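Local structure of TatD-related deoxyribonuclease (Thermotoga maritima, 1J6O) at residues Phe122-Leu136 with Ala147-Gly161. The protein probably acts as a metal-dependent deoxyribonuclease of the TatD family, hydrolysing ester bonds in DNA. Residues are numbered along the deposited sequence; the frame is centred on the assembly and turned at random.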
loop_
_atom_site.group_PDB
_atom_site.type_symbol
_atom_site.label_atom_id
_atom_site.label_comp_id
_atom_site.label_asym_id
_atom_site.label_seq_id
_atom_site.Cartn_x
_atom_site.Cartn_y
_atom_site.Cartn_z
ATOM N N PHE A 122 6.010 8.795 -12.435
ATOM C CA PHE A 122 6.370 8.428 -11.057
ATOM C C PHE A 122 7.030 9.652 -10.419
ATOM O O PHE A 122 6.686 10.075 -9.317
ATOM C CB PHE A 122 7.335 7.245 -11.092
ATOM C CG PHE A 122 7.846 6.806 -9.728
ATOM C CD1 PHE A 122 7.039 6.878 -8.595
ATOM C CD2 PHE A 122 9.087 6.204 -9.616
ATOM C CE1 PHE A 122 7.464 6.341 -7.375
ATOM C CE2 PHE A 122 9.536 5.652 -8.390
ATOM C CZ PHE A 122 8.718 5.720 -7.270
ATOM N N VAL A 123 7.980 10.245 -11.140
ATOM C CA VAL A 123 8.657 11.421 -10.613
ATOM C C VAL A 123 7.669 12.547 -10.325
ATOM O O VAL A 123 7.743 13.198 -9.295
ATOM C CB VAL A 123 9.744 11.925 -11.604
ATOM C CG1 VAL A 123 10.206 13.327 -11.215
ATOM C CG2 VAL A 123 10.920 10.968 -11.594
ATOM N N GLU A 124 6.723 12.773 -11.220
ATOM C CA GLU A 124 5.764 13.826 -11.000
ATOM C C GLU A 124 4.874 13.608 -9.776
ATOM O O GLU A 124 4.487 14.576 -9.118
ATOM C CB GLU A 124 4.937 14.034 -12.268
ATOM C CG GLU A 124 5.852 14.271 -13.478
ATOM C CD GLU A 124 5.153 14.806 -14.715
ATOM O OE1 GLU A 124 4.106 14.254 -15.089
ATOM O OE2 GLU A 124 5.674 15.772 -15.335
ATOM N N GLN A 125 4.578 12.356 -9.449
ATOM C CA GLN A 125 3.734 12.083 -8.283
ATOM C C GLN A 125 4.560 12.203 -6.993
ATOM O O GLN A 125 4.047 12.629 -5.935
ATOM C CB GLN A 125 3.092 10.718 -8.419
ATOM C CG GLN A 125 1.978 10.756 -9.459
ATOM C CD GLN A 125 1.322 9.415 -9.666
ATOM O OE1 GLN A 125 0.425 9.028 -8.910
ATOM N NE2 GLN A 125 1.765 8.694 -10.680
ATOM N N ILE A 126 5.834 11.819 -7.076
ATOM C CA ILE A 126 6.711 11.922 -5.924
ATOM C C ILE A 126 6.786 13.424 -5.628
ATOM O O ILE A 126 6.723 13.848 -4.463
ATOM C CB ILE A 126 8.125 11.410 -6.274
ATOM C CG1 ILE A 126 8.100 9.890 -6.391
ATOM C CG2 ILE A 126 9.138 11.903 -5.246
ATOM C CD1 ILE A 126 9.422 9.328 -6.938
ATOM N N GLU A 127 6.937 14.244 -6.675
ATOM C CA GLU A 127 7.017 15.698 -6.469
ATOM C C GLU A 127 5.732 16.250 -5.866
ATOM O O GLU A 127 5.772 17.160 -5.009
ATOM C CB GLU A 127 7.360 16.421 -7.781
ATOM C CG GLU A 127 8.713 15.972 -8.269
ATOM C CD GLU A 127 9.178 16.654 -9.550
ATOM O OE1 GLU A 127 8.404 16.724 -10.527
ATOM O OE2 GLU A 127 10.339 17.073 -9.576
ATOM N N LEU A 128 4.589 15.714 -6.290
ATOM C CA LEU A 128 3.335 16.194 -5.734
ATOM C C LEU A 128 3.237 15.813 -4.244
ATOM O O LEU A 128 2.800 16.613 -3.412
ATOM C CB LEU A 128 2.143 15.595 -6.481
ATOM C CG LEU A 128 0.782 15.925 -5.866
ATOM C CD1 LEU A 128 0.490 17.423 -5.939
ATOM C CD2 LEU A 128 -0.291 15.157 -6.601
ATOM N N ALA A 129 3.627 14.586 -3.910
ATOM C CA ALA A 129 3.569 14.148 -2.513
ATOM C C ALA A 129 4.471 15.051 -1.642
ATOM O O ALA A 129 4.118 15.402 -0.499
ATOM C CB ALA A 129 3.997 12.684 -2.403
ATOM N N GLY A 130 5.636 15.422 -2.176
ATOM C CA GLY A 130 6.543 16.280 -1.426
ATOM C C GLY A 130 5.862 17.621 -1.171
ATOM O O GLY A 130 5.871 18.163 -0.048
ATOM N N LYS A 131 5.245 18.163 -2.214
ATOM C CA LYS A 131 4.560 19.432 -2.101
ATOM C C LYS A 131 3.428 19.426 -1.058
ATOM O O LYS A 131 3.289 20.349 -0.242
ATOM C CB LYS A 131 3.994 19.803 -3.474
ATOM C CG LYS A 131 3.141 21.067 -3.486
ATOM C CD LYS A 131 2.634 21.347 -4.901
ATOM C CE LYS A 131 1.604 22.467 -4.947
ATOM N NZ LYS A 131 0.928 22.529 -6.285
ATOM N N LEU A 132 2.615 18.377 -1.089
ATOM C CA LEU A 132 1.487 18.252 -0.164
ATOM C C LEU A 132 1.854 17.632 1.173
ATOM O O LEU A 132 1.039 17.597 2.093
ATOM C CB LEU A 132 0.375 17.428 -0.830
ATOM C CG LEU A 132 -0.125 17.868 -2.225
ATOM C CD1 LEU A 132 -1.228 16.881 -2.721
ATOM C CD2 LEU A 132 -0.671 19.300 -2.169
ATOM N N ASN A 133 3.088 17.155 1.269
ATOM C CA ASN A 133 3.591 16.525 2.462
ATOM C C ASN A 133 2.791 15.265 2.807
ATOM O O ASN A 133 2.518 14.981 3.973
ATOM C CB ASN A 133 3.567 17.499 3.623
ATOM C CG ASN A 133 4.562 17.136 4.670
ATOM O OD1 ASN A 133 5.499 16.368 4.410
ATOM N ND2 ASN A 133 4.390 17.686 5.871
ATOM N N LEU A 134 2.387 14.530 1.777
ATOM C CA LEU A 134 1.625 13.285 1.947
ATOM C C LEU A 134 2.570 12.108 1.674
ATOM O O LEU A 134 3.454 12.200 0.823
ATOM C CB LEU A 134 0.467 13.217 0.942
ATOM C CG LEU A 134 -0.735 14.131 1.166
ATOM C CD1 LEU A 134 -1.720 13.968 -0.006
ATOM C CD2 LEU A 134 -1.418 13.800 2.520
ATOM N N PRO A 135 2.407 10.995 2.408
ATOM C CA PRO A 135 3.251 9.812 2.223
ATOM C C PRO A 135 2.922 9.175 0.883
ATOM O O PRO A 135 1.835 9.379 0.333
ATOM C CB PRO A 135 2.880 8.932 3.423
ATOM C CG PRO A 135 1.491 9.280 3.692
ATOM C CD PRO A 135 1.486 10.803 3.546
ATOM N N LEU A 136 3.877 8.432 0.346
ATOM C CA LEU A 136 3.697 7.764 -0.922
ATOM C C LEU A 136 3.382 6.290 -0.731
ATOM O O LEU A 136 3.884 5.668 0.191
ATOM C CB LEU A 136 4.982 7.876 -1.762
ATOM C CG LEU A 136 5.258 9.260 -2.352
ATOM C CD1 LEU A 136 6.762 9.528 -2.442
ATOM C CD2 LEU A 136 4.591 9.331 -3.725
ATOM N N ALA A 147 13.833 2.429 -9.095
ATOM C CA ALA A 147 12.967 3.202 -8.223
ATOM C C ALA A 147 13.839 3.829 -7.130
ATOM O O ALA A 147 13.675 5.001 -6.799
ATOM C CB ALA A 147 11.897 2.299 -7.619
ATOM N N TYR A 148 14.771 3.054 -6.579
ATOM C CA TYR A 148 15.646 3.585 -5.528
ATOM C C TYR A 148 16.351 4.855 -6.009
ATOM O O TYR A 148 16.322 5.882 -5.333
ATOM C CB TYR A 148 16.704 2.563 -5.124
ATOM C CG TYR A 148 17.575 3.050 -3.988
ATOM C CD1 TYR A 148 17.080 3.118 -2.677
ATOM C CD2 TYR A 148 18.901 3.424 -4.212
ATOM C CE1 TYR A 148 17.898 3.542 -1.610
ATOM C CE2 TYR A 148 19.721 3.845 -3.159
ATOM C CZ TYR A 148 19.216 3.902 -1.865
ATOM O OH TYR A 148 20.024 4.340 -0.831
ATOM N N GLU A 149 16.996 4.775 -7.170
ATOM C CA GLU A 149 17.702 5.924 -7.734
ATOM C C GLU A 149 16.785 7.150 -7.818
ATOM O O GLU A 149 17.167 8.258 -7.445
ATOM C CB GLU A 149 18.216 5.592 -9.140
ATOM C CG GLU A 149 19.536 4.840 -9.195
ATOM C CD GLU A 149 20.721 5.693 -8.749
ATOM O OE1 GLU A 149 20.771 6.887 -9.122
ATOM O OE2 GLU A 149 21.604 5.160 -8.041
ATOM N N ILE A 150 15.568 6.947 -8.310
ATOM C CA ILE A 150 14.622 8.048 -8.435
ATOM C C ILE A 150 14.214 8.643 -7.088
ATOM O O ILE A 150 14.249 9.850 -6.891
ATOM C CB ILE A 150 13.358 7.579 -9.174
ATOM C CG1 ILE A 150 13.712 7.282 -10.637
ATOM C CG2 ILE A 150 12.271 8.636 -9.090
ATOM C CD1 ILE A 150 12.527 6.747 -11.465
ATOM N N LEU A 151 13.830 7.788 -6.155
ATOM C CA LEU A 151 13.416 8.273 -4.836
ATOM C C LEU A 151 14.514 9.027 -4.086
ATOM O O LEU A 151 14.283 10.114 -3.553
ATOM C CB LEU A 151 12.911 7.089 -4.005
ATOM C CG LEU A 151 11.565 6.549 -4.514
ATOM C CD1 LEU A 151 11.314 5.122 -4.065
ATOM C CD2 LEU A 151 10.471 7.479 -4.036
ATOM N N ARG A 152 15.718 8.469 -4.068
ATOM C CA ARG A 152 16.811 9.127 -3.369
ATOM C C ARG A 152 17.216 10.420 -4.062
ATOM O O ARG A 152 17.855 11.279 -3.461
ATOM C CB ARG A 152 18.016 8.183 -3.244
ATOM C CG ARG A 152 18.762 7.874 -4.537
ATOM C CD ARG A 152 20.123 7.229 -4.223
ATOM N NE ARG A 152 21.024 7.126 -5.377
ATOM C CZ ARG A 152 21.201 8.088 -6.286
ATOM N NH1 ARG A 152 20.530 9.235 -6.194
ATOM N NH2 ARG A 152 22.066 7.913 -7.282
ATOM N N THR A 153 16.826 10.568 -5.321
ATOM C CA THR A 153 17.159 11.767 -6.078
ATOM C C THR A 153 16.426 13.024 -5.610
ATOM O O THR A 153 16.998 14.115 -5.636
ATOM C CB THR A 153 16.900 11.577 -7.597
ATOM O OG1 THR A 153 17.840 10.633 -8.129
ATOM C CG2 THR A 153 17.040 12.911 -8.338
ATOM N N GLU A 154 15.172 12.915 -5.185
ATOM C CA GLU A 154 14.550 14.146 -4.760
ATOM C C GLU A 154 14.042 14.350 -3.349
ATOM O O GLU A 154 14.290 13.553 -2.448
ATOM C CB GLU A 154 13.487 14.593 -5.761
ATOM C CG GLU A 154 12.587 13.557 -6.373
ATOM C CD GLU A 154 11.942 14.142 -7.619
ATOM O OE1 GLU A 154 11.530 15.321 -7.556
ATOM O OE2 GLU A 154 11.854 13.450 -8.652
ATOM N N SER A 155 13.377 15.487 -3.185
ATOM C CA SER A 155 12.794 15.929 -1.930
ATOM C C SER A 155 11.532 15.147 -1.558
ATOM O O SER A 155 10.429 15.479 -2.002
ATOM C CB SER A 155 12.467 17.421 -2.038
ATOM O OG SER A 155 12.021 17.952 -0.802
ATOM N N LEU A 156 11.703 14.122 -0.731
ATOM C CA LEU A 156 10.584 13.292 -0.297
ATOM C C LEU A 156 9.789 13.877 0.860
ATOM O O LEU A 156 10.298 14.680 1.640
ATOM C CB LEU A 156 11.099 11.931 0.127
ATOM C CG LEU A 156 11.842 11.182 -0.962
ATOM C CD1 LEU A 156 12.411 9.909 -0.388
ATOM C CD2 LEU A 156 10.900 10.891 -2.104
ATOM N N PRO A 157 8.520 13.461 0.999
ATOM C CA PRO A 157 7.680 13.963 2.091
ATOM C C PRO A 157 8.284 13.481 3.408
ATOM O O PRO A 157 8.970 12.452 3.424
ATOM C CB PRO A 157 6.328 13.299 1.837
ATOM C CG PRO A 157 6.377 12.865 0.407
ATOM C CD PRO A 157 7.799 12.464 0.187
ATOM N N GLU A 158 8.016 14.217 4.489
ATOM C CA GLU A 158 8.512 13.897 5.837
ATOM C C GLU A 158 8.323 12.408 6.089
ATOM O O GLU A 158 9.280 11.685 6.384
ATOM C CB GLU A 158 7.737 14.700 6.889
ATOM C CG GLU A 158 8.002 16.205 6.844
ATOM C CD GLU A 158 6.977 17.015 7.634
ATOM O OE1 GLU A 158 5.962 16.437 8.084
ATOM O OE2 GLU A 158 7.180 18.238 7.796
ATOM N N LYS A 159 7.077 11.960 5.995
ATOM C CA LYS A 159 6.740 10.551 6.191
ATOM C C LYS A 159 6.868 10.034 4.759
ATOM O O LYS A 159 5.972 10.244 3.953
ATOM C CB LYS A 159 5.281 10.402 6.640
ATOM C CG LYS A 159 4.927 11.060 7.964
ATOM C CD LYS A 159 4.864 10.021 9.075
ATOM C CE LYS A 159 4.548 10.658 10.421
ATOM N NZ LYS A 159 3.287 11.439 10.359
ATOM N N ARG A 160 7.976 9.385 4.439
ATOM C CA ARG A 160 8.202 8.865 3.094
ATOM C C ARG A 160 7.051 8.007 2.566
ATOM O O ARG A 160 6.512 8.262 1.468
ATOM C CB ARG A 160 9.498 8.068 3.080
ATOM C CG ARG A 160 10.647 8.818 3.747
ATOM C CD ARG A 160 11.733 9.162 2.772
ATOM N NE ARG A 160 12.854 9.839 3.424
ATOM C CZ ARG A 160 12.810 11.079 3.900
ATOM N NH1 ARG A 160 11.696 11.801 3.809
ATOM N NH2 ARG A 160 13.896 11.603 4.448
ATOM N N GLY A 161 6.687 6.987 3.329
ATOM C CA GLY A 161 5.600 6.122 2.895
ATOM C C GLY A 161 5.853 4.632 3.010
ATOM O O GLY A 161 6.565 4.144 3.895
#
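The Phe122 ring meets Ile150, Leu151 and Ala147 obliquely, its CZ 4.0 Å from Leu151 CG, while Ile126 CD1 of its own helix lies 3.5 Å above the ring plane, over the centre. This is neighbour packing in a TIM-barrel-like fold: helices 122-132 and 147-153, parts of 115-132 and 144-153, lie outside the parallel strands 136-141 and 161-163 and cross at -34°. With CG anti to the backbone N (chi1 177°), the ring reaches inward and also touches Thr104 and Leu106 of strand 98-107. Ile126 CD1 wedges between Ile150 CG2 and Leu151 CD2, 3.6 Å from each; its other branch, CG2, meets Leu156 CD2. Toward solvent, the Glu127 and Glu154 carboxylates crowd together, so one may be protonated or their charge otherwise screened. Helix 115-132 ends in a Schellman motif with Asn133 at C-prime, and the Pro157 ring tucks under this end, CG 3.7 Å from Ala129 CB. Asn133 ND2 donates to Glu158 OE1 (3.0 Å), which lies near the amide plane but is met from above the carboxylate plane; Asn133 OD1 accepts a weak bond from Glu158 N. ND2 also donates to O of Glu268, in the C-terminal carboxylate. Replacing Asn133 by an alanine removes all three bonds and is likely to leave the Glu158 carboxylate free to swing and the C-terminal carboxylate without this donor. Past the helix end, Leu136 and Gly161 pair in neighbouring parallel strands: Leu136 N donates to Arg160 O at 2.9 Å, nearly straight at 170°, and Gly161 CA approaches Leu136 O to 3.2 Å in a CA-H...O contact.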